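PDB 3D8K: protein phosphatase 2C from Toxoplasma gondii, which probably removes phosphate from phosphoserine and phosphothreonine of other proteins, as a metal-dependent (Mn/Mg) serine/threonine phosphatase of the PP2C family. Local coordinates for residues Ser176-Ser182 and Asp263-Thr269; Ala299-Val304 and Ser317-Arg321. All coordinates share one frame. Residue numbers count along the deposited sequence, not the author numbering.

In the fold
Both contacts are buried and share one beta sheet of the PP2C fold, their centres about 10 Å apart: contact 1 lies within it, contact 2 joins it to a covering helix. Contact 1 pairs strands 177-182 and 264-268 edge to edge; contact 2 lays helix 296-309 on strand 316-322. Strands 264-268 and 316-322 are neighbours, joined by probable hydrogen bonds from Ile-265 N to Arg-321 O (2.7 Å) and from Ala-267 N to Phe-319 O (2.9 Å). Backbone hydrogen bonds dominate contact 1, nearer the centre of the chain, whereas side-chain packing and one threonine hydroxyl make contact 2. Met-303 (selenomethionine) bridges the two, its CE lying 3.5 Å from Val-266 CG1.

Contact 1 (Ser176-Ser182 and Asp263-Thr269)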
loop_
_atom_site.group_PDB
_atom_site.type_symbol
_atom_site.label_atom_id
_atom_site.label_comp_id
_atom_site.label_asym_id
_atom_site.label_seq_id
_atom_site.Cartn_x
_atom_site.Cartn_y
_atom_site.Cartn_z
ATOM N N SER C 176 20.917 -34.549 3.413
ATOM C CA SER C 176 20.892 -33.509 4.437
ATOM C C SER C 176 19.951 -33.959 5.540
ATOM O O SER C 176 19.123 -34.854 5.334
ATOM C CB SER C 176 20.432 -32.169 3.861
ATOM O OG SER C 176 21.469 -31.565 3.105
ATOM N N ARG C 177 20.085 -33.351 6.715
ATOM C CA ARG C 177 19.252 -33.722 7.852
ATOM C C ARG C 177 18.565 -32.522 8.471
ATOM O O ARG C 177 19.083 -31.408 8.454
ATOM C CB ARG C 177 20.093 -34.466 8.887
ATOM C CG ARG C 177 20.986 -35.507 8.239
ATOM C CD ARG C 177 21.584 -36.490 9.215
ATOM N NE ARG C 177 20.706 -37.636 9.449
ATOM C CZ ARG C 177 21.140 -38.846 9.801
ATOM N NH1 ARG C 177 22.441 -39.064 9.955
ATOM N NH2 ARG C 177 20.279 -39.838 10.002
ATOM N N CYS C 178 17.382 -32.768 9.015
ATOM C CA CYS C 178 16.574 -31.720 9.612
ATOM C C CYS C 178 15.930 -32.241 10.898
ATOM O O CYS C 178 15.190 -33.220 10.866
ATOM C CB CYS C 178 15.509 -31.312 8.603
ATOM S SG CYS C 178 14.428 -30.016 9.146
ATOM N N VAL C 179 16.205 -31.599 12.030
ATOM C CA VAL C 179 15.635 -32.070 13.289
ATOM C C VAL C 179 14.833 -31.031 14.062
ATOM O O VAL C 179 15.102 -29.832 13.983
ATOM C CB VAL C 179 16.726 -32.622 14.225
ATOM C CG1 VAL C 179 17.672 -33.497 13.441
ATOM C CG2 VAL C 179 17.464 -31.490 14.894
ATOM N N LEU C 180 13.846 -31.507 14.814
ATOM C CA LEU C 180 12.996 -30.625 15.604
ATOM C C LEU C 180 13.397 -30.693 17.071
ATOM O O LEU C 180 13.491 -31.782 17.642
ATOM C CB LEU C 180 11.526 -31.041 15.474
ATOM C CG LEU C 180 10.405 -29.991 15.583
ATOM C CD1 LEU C 180 9.239 -30.561 16.382
ATOM C CD2 LEU C 180 10.919 -28.726 16.241
ATOM N N LYS C 181 13.644 -29.536 17.676
ATOM C CA LYS C 181 14.005 -29.492 19.091
ATOM C C LYS C 181 12.806 -29.029 19.889
ATOM O O LYS C 181 12.077 -28.124 19.478
ATOM C CB LYS C 181 15.149 -28.508 19.372
ATOM C CG LYS C 181 16.543 -29.032 19.129
ATOM C CD LYS C 181 17.588 -28.021 19.593
ATOM C CE LYS C 181 17.668 -27.934 21.108
ATOM N NZ LYS C 181 17.893 -29.268 21.747
ATOM N N SER C 182 12.614 -29.645 21.045
ATOM C CA SER C 182 11.517 -29.281 21.922
ATOM C C SER C 182 11.981 -29.610 23.330
ATOM O O SER C 182 12.048 -30.788 23.712
ATOM C CB SER C 182 10.263 -30.081 21.566
ATOM O OG SER C 182 9.098 -29.476 22.096
ATOM N N ASP C 263 9.695 -24.090 20.492
ATOM C CA ASP C 263 10.473 -25.131 19.816
ATOM C C ASP C 263 11.442 -24.502 18.794
ATOM O O ASP C 263 11.292 -23.334 18.419
ATOM C CB ASP C 263 9.556 -26.144 19.105
ATOM C CG ASP C 263 8.760 -27.030 20.079
ATOM O OD1 ASP C 263 9.232 -27.279 21.203
ATOM O OD2 ASP C 263 7.662 -27.498 19.708
ATOM N N ASP C 264 12.439 -25.280 18.371
ATOM C CA ASP C 264 13.453 -24.847 17.403
ATOM C C ASP C 264 13.603 -25.866 16.279
ATOM O O ASP C 264 13.324 -27.051 16.468
ATOM C CB ASP C 264 14.827 -24.701 18.076
ATOM C CG ASP C 264 15.011 -23.361 18.756
ATOM O OD1 ASP C 264 14.177 -23.019 19.622
ATOM O OD2 ASP C 264 15.991 -22.650 18.435
ATOM N N ILE C 265 14.048 -25.399 15.112
ATOM C CA ILE C 265 14.278 -26.273 13.972
ATOM C C ILE C 265 15.744 -26.195 13.624
ATOM O O ILE C 265 16.307 -25.113 13.500
ATOM C CB ILE C 265 13.490 -25.855 12.744
ATOM C CG1 ILE C 265 12.009 -25.951 13.024
ATOM C CG2 ILE C 265 13.809 -26.787 11.580
ATOM C CD1 ILE C 265 11.181 -25.457 11.880
ATOM N N VAL C 266 16.365 -27.349 13.462
ATOM C CA VAL C 266 17.774 -27.385 13.130
ATOM C C VAL C 266 18.061 -28.224 11.897
ATOM O O VAL C 266 17.528 -29.321 11.737
ATOM C CB VAL C 266 18.572 -27.904 14.311
ATOM C CG1 VAL C 266 20.025 -28.118 13.910
ATOM C CG2 VAL C 266 18.461 -26.900 15.448
ATOM N N ALA C 267 18.906 -27.692 11.024
ATOM C CA ALA C 267 19.255 -28.372 9.789
ATOM C C ALA C 267 20.726 -28.213 9.465
ATOM O O ALA C 267 21.408 -27.344 10.000
ATOM C CB ALA C 267 18.410 -27.836 8.653
ATOM N N GLY C 268 21.221 -29.077 8.592
ATOM C CA GLY C 268 22.616 -29.008 8.216
ATOM C C GLY C 268 22.964 -29.942 7.074
ATOM O O GLY C 268 22.312 -30.969 6.858
ATOM N N THR C 269 23.998 -29.584 6.329
ATOM C CA THR C 269 24.447 -30.413 5.223
ATOM C C THR C 269 25.012 -31.717 5.802
ATOM O O THR C 269 25.312 -31.801 6.994
ATOM C CB THR C 269 25.530 -29.684 4.419
ATOM O OG1 THR C 269 26.686 -29.493 5.238
ATOM C CG2 THR C 269 25.026 -28.324 3.986
#
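Strands 177-182 and 264-268 run antiparallel, their axes 4.7 Å apart at closest approach and 161° between directions. Three hydrogen-bonded pairs carry the ladder: Val-179 N to Val-266 O (2.7 Å) with Val-266 N to Val-179 O (2.8 Å), Lys-181 N to Asp-264 O (2.8 Å) with Asp-264 N to Lys-181 O (3.1 Å), and the looser Arg-177 N to Gly-268 O (3.3 Å) with Gly-268 N to Arg-177 O (3.2 Å). Between them lie the non-hydrogen-bonded pairs Cys-178/Ala-267 and Leu-180/Ile-265; a CA-H...O contact joins Cys-178 CA to Val-266 O at 3.3 Å. These are inner strands of one of the two antiparallel sheets of the PP2C beta-sandwich, flanked by strands 185-188 and 316-322. Cys-178, Leu-180, Ile-265 and Ala-267 share the face that looks to the other sheet, where Cys-178 meets Leu-108 and Ile-110; across the pair, Cys-178 SG lies 4.1 Å from Ile-265 CG2. On the opposite face, toward helix 279-288, Val-179 CG2 packs 3.8 Å from Val-266 CB, and Lys-181 sends its NZ away to Ile-286 O. Where strand 177-182 ends, Ser-182 OG donates a very short hydrogen bond to Asp-263 OD1 (2.4 Å), while Arg-126 bonds to Ser-182 OG and forms a salt bridge with Asp-263 OD2.

Contact 2 (Ala299-Val304 and Ser317-Arg321); sequences AAKAMV and STFVR
This is a buried helix-on-sheet contact: residues 299-304 of helix 296-309 cover residues 317-321 of strand 316-322. The first segment is helical (phi -47 to -67°, psi -38 to -59°), the second extended (phi -131 to -149°, psi 137 to 157°). Their axes run nearly antiparallel, 155° between N-to-C directions and 7.5 Å apart at closest approach, with Ala-300 CA 5.7 Å from Thr-318 CA. After the helix the chain turns back into the sheet as inner strand 316-322, between 264-268 and 349-356, in the alpha-beta-beta-alpha PP2C sandwich. Strand alternation turns Thr-318 and Val-320 toward the helix and Phe-319 away, to His-51 and Met-53 of the other sheet. Thr-318 OG1 (chi1 p) donates a hydrogen bond to Ala-300 O (3.2 Å) and lies 3.5 Å from Val-304 CG2; Thr-318 CG2 is 3.5 Å from Met-303 CB. Val-320 (chi1 t) offers CG2 to Ala-299 CB (4.4 Å), Ala-300 CB (4.3 Å) and SE of selenomethionine Met-303 (4.1 Å), whose m, t, p side chain also reaches Val-266.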
loop_
_atom_site.group_PDB
_atom_site.type_symbol
_atom_site.label_atom_id
_atom_site.label_comp_id
_atom_site.label_asym_id
_atom_site.label_seq_id
_atom_site.Cartn_x
_atom_site.Cartn_y
_atom_site.Cartn_z
ATOM N N ALA C 299 24.119 -20.668 18.150
ATOM C CA ALA C 299 23.652 -22.047 18.031
ATOM C C ALA C 299 24.164 -22.645 16.741
ATOM O O ALA C 299 24.797 -23.697 16.742
ATOM C CB ALA C 299 22.128 -22.089 18.054
ATOM N N ALA C 300 23.887 -21.972 15.634
ATOM C CA ALA C 300 24.344 -22.455 14.351
ATOM C C ALA C 300 25.872 -22.506 14.339
ATOM O O ALA C 300 26.453 -23.535 14.000
ATOM C CB ALA C 300 23.835 -21.548 13.242
ATOM N N LYS C 301 26.512 -21.401 14.723
ATOM C CA LYS C 301 27.968 -21.316 14.756
ATOM C C LYS C 301 28.616 -22.510 15.419
ATOM O O LYS C 301 29.585 -23.061 14.904
ATOM C CB LYS C 301 28.423 -20.067 15.496
ATOM C CG LYS C 301 28.602 -18.816 14.648
ATOM C CD LYS C 301 29.115 -17.686 15.536
ATOM C CE LYS C 301 29.245 -16.368 14.812
ATOM N NZ LYS C 301 29.488 -15.270 15.791
ATOM N N ALA C 302 28.085 -22.905 16.570
ATOM C CA ALA C 302 28.645 -24.030 17.307
ATOM C C ALA C 302 28.683 -25.294 16.445
ATOM O O ALA C 302 29.695 -26.005 16.394
ATOM C CB ALA C 302 27.842 -24.266 18.561
HETATM N N MSE C 303 27.581 -25.568 15.762
HETATM C CA MSE C 303 27.509 -26.731 14.890
HETATM C C MSE C 303 28.657 -26.770 13.875
HETATM O O MSE C 303 29.195 -27.845 13.572
HETATM C CB MSE C 303 26.175 -26.741 14.161
HETATM C CG MSE C 303 25.050 -27.127 15.058
HETATM SE SE MSE C 303 23.397 -26.613 14.278
HETATM C CE MSE C 303 23.357 -27.937 12.826
ATOM N N VAL C 304 29.023 -25.594 13.359
ATOM C CA VAL C 304 30.103 -25.465 12.386
ATOM C C VAL C 304 31.433 -25.816 13.045
ATOM O O VAL C 304 32.129 -26.743 12.627
ATOM C CB VAL C 304 30.171 -24.024 11.833
ATOM C CG1 VAL C 304 31.273 -23.912 10.772
ATOM C CG2 VAL C 304 28.818 -23.630 11.248
ATOM N N SER C 317 27.518 -26.752 6.443
ATOM C CA SER C 317 26.559 -25.663 6.496
ATOM C C SER C 317 25.461 -25.964 7.499
ATOM O O SER C 317 24.949 -27.077 7.566
ATOM C CB SER C 317 25.968 -25.407 5.120
ATOM O OG SER C 317 26.968 -24.889 4.270
ATOM N N THR C 318 25.101 -24.954 8.277
ATOM C CA THR C 318 24.092 -25.130 9.299
ATOM C C THR C 318 23.010 -24.059 9.279
ATOM O O THR C 318 23.213 -22.944 8.778
ATOM C CB THR C 318 24.746 -25.162 10.696
ATOM O OG1 THR C 318 25.329 -23.884 10.986
ATOM C CG2 THR C 318 25.842 -26.217 10.732
ATOM N N PHE C 319 21.856 -24.423 9.829
ATOM C CA PHE C 319 20.720 -23.529 9.901
ATOM C C PHE C 319 19.881 -23.813 11.125
ATOM O O PHE C 319 19.628 -24.962 11.476
ATOM C CB PHE C 319 19.837 -23.671 8.666
ATOM C CG PHE C 319 18.449 -23.131 8.863
ATOM C CD1 PHE C 319 18.186 -21.780 8.740
ATOM C CD2 PHE C 319 17.401 -23.979 9.204
ATOM C CE1 PHE C 319 16.903 -21.286 8.961
ATOM C CE2 PHE C 319 16.116 -23.481 9.427
ATOM C CZ PHE C 319 15.871 -22.143 9.301
ATOM N N VAL C 320 19.417 -22.746 11.753
ATOM C CA VAL C 320 18.597 -22.879 12.933
ATOM C C VAL C 320 17.505 -21.844 12.953
ATOM O O VAL C 320 17.725 -20.680 12.641
ATOM C CB VAL C 320 19.427 -22.694 14.213
ATOM C CG1 VAL C 320 18.500 -22.604 15.431
ATOM C CG2 VAL C 320 20.390 -23.846 14.367
ATOM N N ARG C 321 16.312 -22.276 13.314
ATOM C CA ARG C 321 15.211 -21.350 13.432
ATOM C C ARG C 321 14.493 -21.564 14.752
ATOM O O ARG C 321 14.283 -22.689 15.198
ATOM C CB ARG C 321 14.206 -21.499 12.299
ATOM C CG ARG C 321 12.969 -20.701 12.614
ATOM C CD ARG C 321 12.130 -20.420 11.425
ATOM N NE ARG C 321 10.986 -19.608 11.802
ATOM C CZ ARG C 321 9.978 -19.342 10.982
ATOM N NH1 ARG C 321 9.991 -19.840 9.748
ATOM N NH2 ARG C 321 8.972 -18.573 11.387
#